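Methionine-R-sulfoxide reductase (Neisseria meningitidis, PDB 3MMH) reduces the R-sulfoxide of free methionine back to methionine, using a GAF-type domain whose pocket holds the substrate. Local coordinates at residues Ala34-Thr39 with Val52-Val57; Ile78-Gly83 with Gln87-Gly92; Leu131-Asp134 with Gln140-Glu143. All coordinates share one frame; numbering follows the deposited sequence. Where two conformers were deposited one is given.

Contact 1: Ala34-Thr39 with Val52-Val57; sequences ANLANT and VGFYLV. With SME (methionine sulfoxide), chain C.
The CD2 methyl of L36 sits over the middle of the F54 ring, 3.7 Å from the ring centroid and only 4° off the ring normal, a CH-pi contact. CD2 is nearly equidistant from the ring atoms, with F54 CE1 the nearest at 3.8 Å. The L36 backbone lies close to the same ring: its carbonyl O comes within 3.4 Å of F54 CE2. T39 approaches differently. Its CG2 methyl lies in the ring plane at the edge, 4.0 Å from F54 CZ, so the phenyl group meets one methyl over a face and another at its rim. The torsion of T39 explains this split: CG2 is anti to the backbone N and reaches the ring, while OG1, anti to the carbonyl carbon (chi1 -63°), turns back along the helix and bonds N35 O at 2.8 Å. T39 N bonds the same oxygen from the opposite face of its plane, so two donors share one buried carbonyl. Further along the strand, L36 and L56 meet tip to tip, their CD1 atoms 4.0 Å apart. Segments 34-39 and 52-57 run roughly antiparallel, their axes 8.4 Å apart at closest approach and at 153°; L156 of helix 143-165 touches both T39 and F54. Y55 points away from this helix segment and enters the substrate pocket, its OH 3.6 Å from CG of the methionine sulfoxide. The chemistry therefore divides by side of the strand: apolar packing joins helix to sheet on one, while on the other Y55, its OH hydrogen-bonded to C75 O, lines the pocket by van der Waals contact.

Contact 2: Ile78-Gly83 with Gln87-Gly92; sequences IPFGRG and QAWAKG. With SME (methionine sulfoxide), chain C.
CG stands anti to the backbone N in both F80 and W89 (chi1 178° in each), and these torsions bring the two aromatic rings together. The edge of F80 is directed at the indole face in a T-shaped (edge-to-face) pair, its planes inclined at 84° and the centroids of the F80 ring and the W89 five-membered ring 4.9 Å apart. F80 CD1 makes the closest touch, 3.5 Å from W89 CD2, while F80 CB lies over the six-membered ring as a CH-pi contact. The far end of the phenyl group continues to the next helical residue, with F80 CZ 3.5 Å from A90 CB. Behind the aromatic pair, the polypeptide turns back on itself: P79 to R82 form a type II beta turn, and G81 holds the positive phi this turn requires. Q87 N then bonds G83 O at 2.9 Å. The extended Q87 side chain carries its amide past G83 O to a water that bridges Q87 NE2 and G81 O; H103 and P104 hold the two ends of the same amide. R82 turns outward to a salt bridge with D105. On the pocket side, I78 CD1, in the conformer given, is 3.7 Å from CB of the methionine sulfoxide, and G83, with no side chain, lets its CA come within 3.5 Å of OXT. G92, with positive phi, ends the helix in a Schellman motif. The whole fits a strand-turn-helix unit within the GAF domain, with G83 beside the substrate and the V84 and C85 backbone N atoms hydrogen-bonded to it.

Contact 3: Leu131-Asp134 with Gln140-Glu143; sequences LDAD and QFDE. With SME (methionine sulfoxide), chain C.
A133 and F141 carry the close packing here, the A133 CB methyl lying 3.8 Å from F141 CZ. The phenyl ring ends against the strand backbone as well as the methyl: F141 CE2 is 3.6 Å from A133 O, and F141 CZ is 3.8 Å from D134 N. F141 CG stands anti to the carbonyl carbon (chi1 -51°), which sends the ring from the loop toward the strand. Even so the shared surface is small, 113 Å² in total, and it comes from these three buried residues. Beyond F141 the loop no longer touches the strand segment. Q140, before it, is partly exposed, and E143, exposed, is far from the strand. Between them D142 serves as the N-cap of helix 143-165, its OD1 accepting from T144 N and also forming a salt bridge with K11. The strand's other side belongs to the substrate: D132 OD2 is 3.4 Å from CE of the methionine sulfoxide, and D134 OD1, in the conformer given, is 3.4 Å from its OE. Strand 126-135 lies between strands 51-58 and 115-123, joined to them by backbone bonds such as A133 with I117 and D134 with W51, while F141, in touch with W49, S115 and I117, packs the loop before helix 143-165 against the sheet side turned from the pocket.

How the contacts relate
All three contacts reach one antiparallel sheet and each touches the methionine sulfoxide. Contacts 1 and 3 meet directly, since strands 51-58 and 126-135 are neighbours: G53 O lies 2.8 Å from D132 N, a probable hydrogen bond, and F54 CE1 packs 3.8 Å from L131 CB. Contact 2 joins contact 1 through V57 CG1 and W89 CZ2, 3.6 Å apart. Contacts 2 and 3 do not touch, their nearest atoms being about 6 Å apart, yet they supply different parts of the pocket: G83 lies near the substrate carboxylate, D132 and D134 near its sulfoxide end. Contact centres are about 15 to 17 Å apart.

Contact 1: Ala34-Thr39 with Val52-Val57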
loop_
_atom_site.group_PDB
_atom_site.type_symbol
_atom_site.label_atom_id
_atom_site.label_comp_id
_atom_site.label_asym_id
_atom_site.label_seq_id
_atom_site.Cartn_x
_atom_site.Cartn_y
_atom_site.Cartn_z
ATOM N N ALA A 34 8.478 0.273 2.660
ATOM C CA ALA A 34 7.807 0.236 3.942
ATOM C C ALA A 34 7.398 1.638 4.381
ATOM O O ALA A 34 6.296 1.883 4.877
ATOM C CB ALA A 34 8.666 -0.441 5.026
ATOM N N ASN A 35 8.299 2.604 4.213
ATOM C CA ASN A 35 8.054 3.975 4.580
ATOM C C ASN A 35 6.945 4.619 3.758
ATOM O O ASN A 35 6.098 5.341 4.277
ATOM C CB ASN A 35 9.303 4.807 4.600
ATOM C CG ASN A 35 10.162 4.586 5.836
ATOM O OD1 ASN A 35 9.639 4.233 6.868
ATOM N ND2 ASN A 35 11.484 4.834 5.687
ATOM N N LEU A 36 6.941 4.347 2.457
ATOM C CA LEU A 36 5.856 4.839 1.605
ATOM C C LEU A 36 4.540 4.245 2.027
ATOM O O LEU A 36 3.492 4.908 2.061
ATOM C CB LEU A 36 6.137 4.540 0.119
ATOM C CG LEU A 36 7.359 5.309 -0.454
ATOM C CD1 LEU A 36 7.576 4.834 -1.905
ATOM C CD2 LEU A 36 7.275 6.813 -0.306
ATOM N N ALA A 37 4.535 2.943 2.318
ATOM C CA ALA A 37 3.322 2.236 2.718
ATOM C C ALA A 37 2.766 2.799 3.994
ATOM O O ALA A 37 1.545 3.084 4.132
ATOM C CB ALA A 37 3.580 0.737 2.796
ATOM N N ASN A 38 3.604 3.023 5.009
ATOM C CA ASN A 38 3.095 3.586 6.262
ATOM C C ASN A 38 2.688 5.079 6.064
ATOM O O ASN A 38 1.729 5.518 6.708
ATOM C CB ASN A 38 4.098 3.467 7.429
ATOM C CG ASN A 38 3.911 2.185 8.211
ATOM O OD1 ASN A 38 2.743 1.617 8.087
ATOM N ND2 ASN A 38 4.891 1.684 8.845
ATOM N N THR A 39 3.367 5.822 5.212
ATOM C CA THR A 39 2.949 7.198 4.969
ATOM C C THR A 39 1.556 7.267 4.340
ATOM O O THR A 39 0.708 8.034 4.756
ATOM C CB THR A 39 3.979 7.934 4.055
ATOM O OG1 THR A 39 5.249 7.976 4.767
ATOM C CG2 THR A 39 3.583 9.347 3.771
ATOM N N VAL A 52 -4.876 7.683 -1.899
ATOM C CA VAL A 52 -3.636 8.379 -1.594
ATOM C C VAL A 52 -2.459 7.398 -1.679
ATOM O O VAL A 52 -2.545 6.305 -1.109
ATOM C CB VAL A 52 -3.632 9.143 -0.252
ATOM C CG1 VAL A 52 -4.000 8.246 0.921
ATOM C CG2 VAL A 52 -2.350 9.909 -0.028
ATOM N N GLY A 53 -1.396 7.776 -2.340
ATOM C CA GLY A 53 -0.287 6.882 -2.513
ATOM C C GLY A 53 0.761 7.389 -3.415
ATOM O O GLY A 53 0.851 8.632 -3.648
ATOM N N PHE A 54 1.581 6.515 -3.947
ATOM C CA PHE A 54 2.808 6.869 -4.653
ATOM C C PHE A 54 2.923 6.154 -5.966
ATOM O O PHE A 54 2.535 4.973 -6.074
ATOM C CB PHE A 54 4.021 6.568 -3.788
ATOM C CG PHE A 54 4.032 7.336 -2.479
ATOM C CD1 PHE A 54 4.547 8.603 -2.422
ATOM C CD2 PHE A 54 3.396 6.826 -1.349
ATOM C CE1 PHE A 54 4.496 9.295 -1.210
ATOM C CE2 PHE A 54 3.363 7.508 -0.143
ATOM C CZ PHE A 54 3.894 8.781 -0.128
ATOM N N TYR A 55 3.588 6.817 -6.897
ATOM C CA TYR A 55 4.180 6.189 -8.073
ATOM C C TYR A 55 5.648 6.517 -8.092
ATOM O O TYR A 55 6.039 7.625 -7.674
ATOM C CB TYR A 55 3.549 6.703 -9.383
ATOM C CG TYR A 55 2.160 6.268 -9.676
ATOM C CD1 TYR A 55 1.924 5.287 -10.656
ATOM C CD2 TYR A 55 1.025 6.829 -9.041
ATOM C CE1 TYR A 55 0.670 4.854 -10.925
ATOM C CE2 TYR A 55 -0.255 6.396 -9.314
ATOM C CZ TYR A 55 -0.450 5.374 -10.258
ATOM O OH TYR A 55 -1.715 4.919 -10.517
ATOM N N LEU A 56 6.461 5.628 -8.592
ATOM C CA LEU A 56 7.928 5.774 -8.608
ATOM C C LEU A 56 8.439 5.715 -10.044
ATOM O O LEU A 56 7.927 4.932 -10.857
ATOM C CB LEU A 56 8.629 4.723 -7.730
ATOM C CG LEU A 56 8.287 4.831 -6.244
ATOM C CD1 LEU A 56 8.876 3.623 -5.491
ATOM C CD2 LEU A 56 8.659 6.183 -5.625
ATOM N N VAL A 57 9.420 6.531 -10.362
ATOM C CA VAL A 57 9.965 6.562 -11.707
ATOM C C VAL A 57 10.742 5.267 -12.019
ATOM O O VAL A 57 11.626 4.889 -11.245
ATOM C CB VAL A 57 10.869 7.810 -11.901
ATOM C CG1 VAL A 57 11.640 7.707 -13.213
ATOM C CG2 VAL A 57 10.049 9.081 -11.807
HETATM N N SME C . -5.280 10.719 -11.921
HETATM C CA SME C . -3.854 10.379 -12.136
HETATM C CB SME C . -3.614 8.863 -12.295
HETATM C CG SME C . -3.437 8.077 -10.985
HETATM S S SME C . -4.955 7.720 -10.197
HETATM O OE SME C . -5.993 8.730 -10.099
HETATM C CE SME C . -4.372 6.937 -8.752
HETATM C C SME C . -3.296 11.166 -13.289
HETATM O O SME C . -2.085 11.057 -13.525
HETATM O OXT SME C . -4.078 11.944 -13.959
#

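Contact 2: Ile78-Gly83 with Gln87-Gly92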
loop_
_atom_site.group_PDB
_atom_site.type_symbol
_atom_site.label_atom_id
_atom_site.label_comp_id
_atom_site.label_asym_id
_atom_site.label_seq_id
_atom_site.Cartn_x
_atom_site.Cartn_y
_atom_site.Cartn_z
ATOM N N ILE A 78 2.060 5.058 -15.669
ATOM C CA ILE A 78 1.709 6.379 -16.224
ATOM C C ILE A 78 2.949 6.881 -17.012
ATOM O O ILE A 78 3.995 7.114 -16.433
ATOM C CB ILE A 78 1.282 7.374 -15.115
ATOM C CG1 ILE A 78 0.050 6.838 -14.351
ATOM C CG2 ILE A 78 0.920 8.726 -15.747
ATOM C CD1 ILE A 78 -0.274 7.633 -13.151
ATOM N N PRO A 79 2.809 7.075 -18.318
ATOM C CA PRO A 79 3.921 7.594 -19.083
ATOM C C PRO A 79 4.357 8.991 -18.634
ATOM O O PRO A 79 3.506 9.834 -18.308
ATOM C CB PRO A 79 3.416 7.601 -20.523
ATOM C CG PRO A 79 2.289 6.673 -20.525
ATOM C CD PRO A 79 1.661 6.750 -19.184
ATOM N N PHE A 80 5.660 9.275 -18.825
ATOM C CA PHE A 80 6.140 10.652 -18.672
ATOM C C PHE A 80 5.221 11.621 -19.425
ATOM O O PHE A 80 4.917 11.397 -20.585
ATOM C CB PHE A 80 7.558 10.770 -19.272
ATOM C CG PHE A 80 8.121 12.136 -19.215
ATOM C CD1 PHE A 80 8.650 12.619 -18.057
ATOM C CD2 PHE A 80 8.039 12.987 -20.315
ATOM C CE1 PHE A 80 9.138 13.878 -17.978
ATOM C CE2 PHE A 80 8.479 14.278 -20.246
ATOM C CZ PHE A 80 9.046 14.768 -19.085
ATOM N N GLY A 81 4.857 12.714 -18.778
ATOM C CA GLY A 81 4.079 13.780 -19.374
ATOM C C GLY A 81 2.624 13.550 -19.532
ATOM O O GLY A 81 1.948 14.485 -19.956
ATOM N N ARG A 82 2.103 12.359 -19.215
ATOM C CA ARG A 82 0.682 12.059 -19.369
ATOM C C ARG A 82 0.027 12.093 -17.990
ATOM O O ARG A 82 0.623 11.644 -16.981
ATOM C CB ARG A 82 0.565 10.676 -19.958
ATOM C CG ARG A 82 1.143 10.527 -21.400
ATOM C CD ARG A 82 0.467 11.400 -22.433
ATOM N NE ARG A 82 -1.000 11.367 -22.374
ATOM C CZ ARG A 82 -1.716 10.535 -23.100
ATOM N NH1 ARG A 82 -1.184 9.642 -23.853
ATOM N NH2 ARG A 82 -3.039 10.559 -23.023
ATOM N N GLY A 83 -1.217 12.525 -17.943
ATOM C CA GLY A 83 -1.958 12.602 -16.709
ATOM C C GLY A 83 -1.470 13.721 -15.806
ATOM O O GLY A 83 -0.455 14.314 -16.051
ATOM N N GLN A 87 2.364 14.985 -15.812
ATOM C CA GLN A 87 2.559 16.427 -15.869
ATOM C C GLN A 87 3.352 16.988 -14.723
ATOM O O GLN A 87 4.234 17.856 -14.932
ATOM C CB GLN A 87 1.242 17.172 -15.923
ATOM C CG GLN A 87 0.471 16.970 -17.192
ATOM C CD GLN A 87 -1.005 17.325 -17.107
ATOM O OE1 GLN A 87 -1.474 17.875 -16.109
ATOM N NE2 GLN A 87 -1.723 16.979 -18.154
ATOM N N ALA A 88 3.095 16.518 -13.509
ATOM C CA ALA A 88 3.875 17.009 -12.353
ATOM C C ALA A 88 5.320 16.642 -12.552
ATOM O O ALA A 88 6.216 17.447 -12.249
ATOM C CB ALA A 88 3.332 16.441 -11.049
ATOM N N TRP A 89 5.591 15.431 -13.010
ATOM C CA TRP A 89 6.957 14.982 -13.313
ATOM C C TRP A 89 7.585 15.887 -14.378
ATOM O O TRP A 89 8.668 16.415 -14.178
ATOM C CB TRP A 89 6.896 13.526 -13.747
ATOM C CG TRP A 89 8.165 12.889 -14.153
ATOM C CD1 TRP A 89 9.434 13.335 -13.982
ATOM C CD2 TRP A 89 8.270 11.554 -14.714
ATOM N NE1 TRP A 89 10.323 12.404 -14.492
ATOM C CE2 TRP A 89 9.641 11.281 -14.897
ATOM C CE3 TRP A 89 7.331 10.602 -15.122
ATOM C CZ2 TRP A 89 10.116 10.109 -15.448
ATOM C CZ3 TRP A 89 7.802 9.423 -15.712
ATOM C CH2 TRP A 89 9.203 9.189 -15.877
ATOM N N ALA A 90 6.888 16.124 -15.477
ATOM C CA ALA A 90 7.453 16.907 -16.576
ATOM C C ALA A 90 7.663 18.368 -16.123
ATOM O O ALA A 90 8.660 18.979 -16.554
ATOM C CB ALA A 90 6.510 16.848 -17.807
ATOM N N LYS A 91 6.764 18.925 -15.277
ATOM C CA LYS A 91 6.818 20.393 -14.851
ATOM C C LYS A 91 7.948 20.456 -13.758
ATOM O O LYS A 91 8.449 21.528 -13.480
ATOM C CB LYS A 91 5.445 20.745 -14.075
ATOM C CG LYS A 91 5.129 22.199 -13.601
ATOM C CD LYS A 91 3.789 22.154 -12.762
ATOM C CE LYS A 91 3.433 23.489 -12.056
ATOM N NZ LYS A 91 1.984 23.365 -11.427
ATOM N N GLY A 92 8.231 19.375 -13.025
ATOM C CA GLY A 92 9.055 19.450 -11.862
ATOM C C GLY A 92 8.408 20.148 -10.691
ATOM O O GLY A 92 9.101 20.791 -9.910
HETATM N N SME C . -5.280 10.719 -11.921
HETATM C CA SME C . -3.854 10.379 -12.136
HETATM C CB SME C . -3.614 8.863 -12.295
HETATM C CG SME C . -3.437 8.077 -10.985
HETATM S S SME C . -4.955 7.720 -10.197
HETATM O OE SME C . -5.993 8.730 -10.099
HETATM C CE SME C . -4.372 6.937 -8.752
HETATM C C SME C . -3.296 11.166 -13.289
HETATM O O SME C . -2.085 11.057 -13.525
HETATM O OXT SME C . -4.078 11.944 -13.959
HETATM O O HOH W 1 -0.530 15.588 -20.399
#

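Contact 3: Leu131-Asp134 with Gln140-Glu143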
loop_
_atom_site.group_PDB
_atom_site.type_symbol
_atom_site.label_atom_id
_atom_site.label_comp_id
_atom_site.label_asym_id
_atom_site.label_seq_id
_atom_site.Cartn_x
_atom_site.Cartn_y
_atom_site.Cartn_z
ATOM N N LEU A 131 3.811 11.751 -5.047
ATOM C CA LEU A 131 2.680 11.554 -4.149
ATOM C C LEU A 131 1.407 11.992 -4.847
ATOM O O LEU A 131 1.377 13.131 -5.297
ATOM C CB LEU A 131 2.919 12.294 -2.858
ATOM C CG LEU A 131 1.958 12.102 -1.686
ATOM C CD1 LEU A 131 2.607 12.598 -0.344
ATOM C CD2 LEU A 131 0.616 12.669 -1.891
ATOM N N ASP A 132 0.452 11.120 -4.954
ATOM C CA ASP A 132 -0.814 11.457 -5.578
ATOM C C ASP A 132 -1.942 11.227 -4.571
ATOM O O ASP A 132 -1.991 10.193 -3.907
ATOM C CB ASP A 132 -1.059 10.528 -6.797
ATOM C CG ASP A 132 -2.340 10.810 -7.474
ATOM O OD1 ASP A 132 -2.604 11.934 -7.770
ATOM O OD2 ASP A 132 -3.045 9.879 -7.847
ATOM N N ALA A 133 -2.858 12.176 -4.502
ATOM C CA ALA A 133 -4.044 12.069 -3.664
ATOM C C ALA A 133 -5.278 12.487 -4.486
ATOM O O ALA A 133 -5.190 13.453 -5.248
ATOM C CB ALA A 133 -3.983 12.833 -2.393
ATOM N N ASP A 134 -6.362 11.741 -4.275
ATOM C CA ASP A 134 -7.568 11.934 -5.054
ATOM C C ASP A 134 -8.782 11.951 -4.119
ATOM O O ASP A 134 -8.776 11.320 -3.075
ATOM C CB ASP A 134 -7.697 10.850 -6.179
ATOM C CG ASP A 134 -6.486 10.778 -7.061
ATOM O OD1 ASP A 134 -6.506 11.439 -8.107
ATOM O OD2 ASP A 134 -5.529 10.050 -6.659
ATOM N N GLN A 140 -11.194 19.375 -3.246
ATOM C CA GLN A 140 -10.787 18.917 -1.932
ATOM C C GLN A 140 -9.376 19.395 -1.594
ATOM O O GLN A 140 -9.016 19.429 -0.414
ATOM C CB GLN A 140 -10.892 17.392 -1.863
ATOM C CG GLN A 140 -10.808 16.920 -0.416
ATOM C CD GLN A 140 -11.967 17.404 0.448
ATOM O OE1 GLN A 140 -13.091 17.465 -0.055
ATOM N NE2 GLN A 140 -11.714 17.795 1.704
ATOM N N PHE A 141 -8.578 19.698 -2.594
ATOM C CA PHE A 141 -7.183 20.025 -2.411
ATOM C C PHE A 141 -6.914 21.477 -2.807
ATOM O O PHE A 141 -7.397 21.952 -3.838
ATOM C CB PHE A 141 -6.242 19.111 -3.213
ATOM C CG PHE A 141 -6.546 17.658 -2.968
ATOM C CD1 PHE A 141 -6.094 17.043 -1.830
ATOM C CD2 PHE A 141 -7.321 16.921 -3.854
ATOM C CE1 PHE A 141 -6.407 15.705 -1.615
ATOM C CE2 PHE A 141 -7.627 15.610 -3.606
ATOM C CZ PHE A 141 -7.158 14.984 -2.486
ATOM N N ASP A 142 -6.208 22.184 -1.937
ATOM C CA ASP A 142 -5.949 23.570 -2.138
ATOM C C ASP A 142 -4.521 23.924 -1.687
ATOM O O ASP A 142 -3.650 23.052 -1.584
ATOM C CB ASP A 142 -7.044 24.403 -1.439
ATOM C CG ASP A 142 -7.002 24.332 0.043
ATOM O OD1 ASP A 142 -6.039 23.815 0.615
ATOM O OD2 ASP A 142 -7.953 24.804 0.696
ATOM N N GLU A 143 -4.278 25.224 -1.468
ATOM C CA GLU A 143 -2.945 25.668 -1.138
ATOM C C GLU A 143 -2.403 25.065 0.179
ATOM O O GLU A 143 -1.202 24.914 0.343
ATOM C CB GLU A 143 -2.834 27.211 -1.138
ATOM C CG GLU A 143 -3.470 27.910 0.013
ATOM C CD GLU A 143 -4.958 28.146 -0.145
ATOM O OE1 GLU A 143 -5.554 27.656 -1.124
ATOM O OE2 GLU A 143 -5.528 28.818 0.805
HETATM N N SME C . -5.280 10.719 -11.921
HETATM C CA SME C . -3.854 10.379 -12.136
HETATM C CB SME C . -3.614 8.863 -12.295
HETATM C CG SME C . -3.437 8.077 -10.985
HETATM S S SME C . -4.955 7.720 -10.197
HETATM O OE SME C . -5.993 8.730 -10.099
HETATM C CE SME C . -4.372 6.937 -8.752
HETATM C C SME C . -3.296 11.166 -13.289
HETATM O O SME C . -2.085 11.057 -13.525
HETATM O OXT SME C . -4.078 11.944 -13.959
#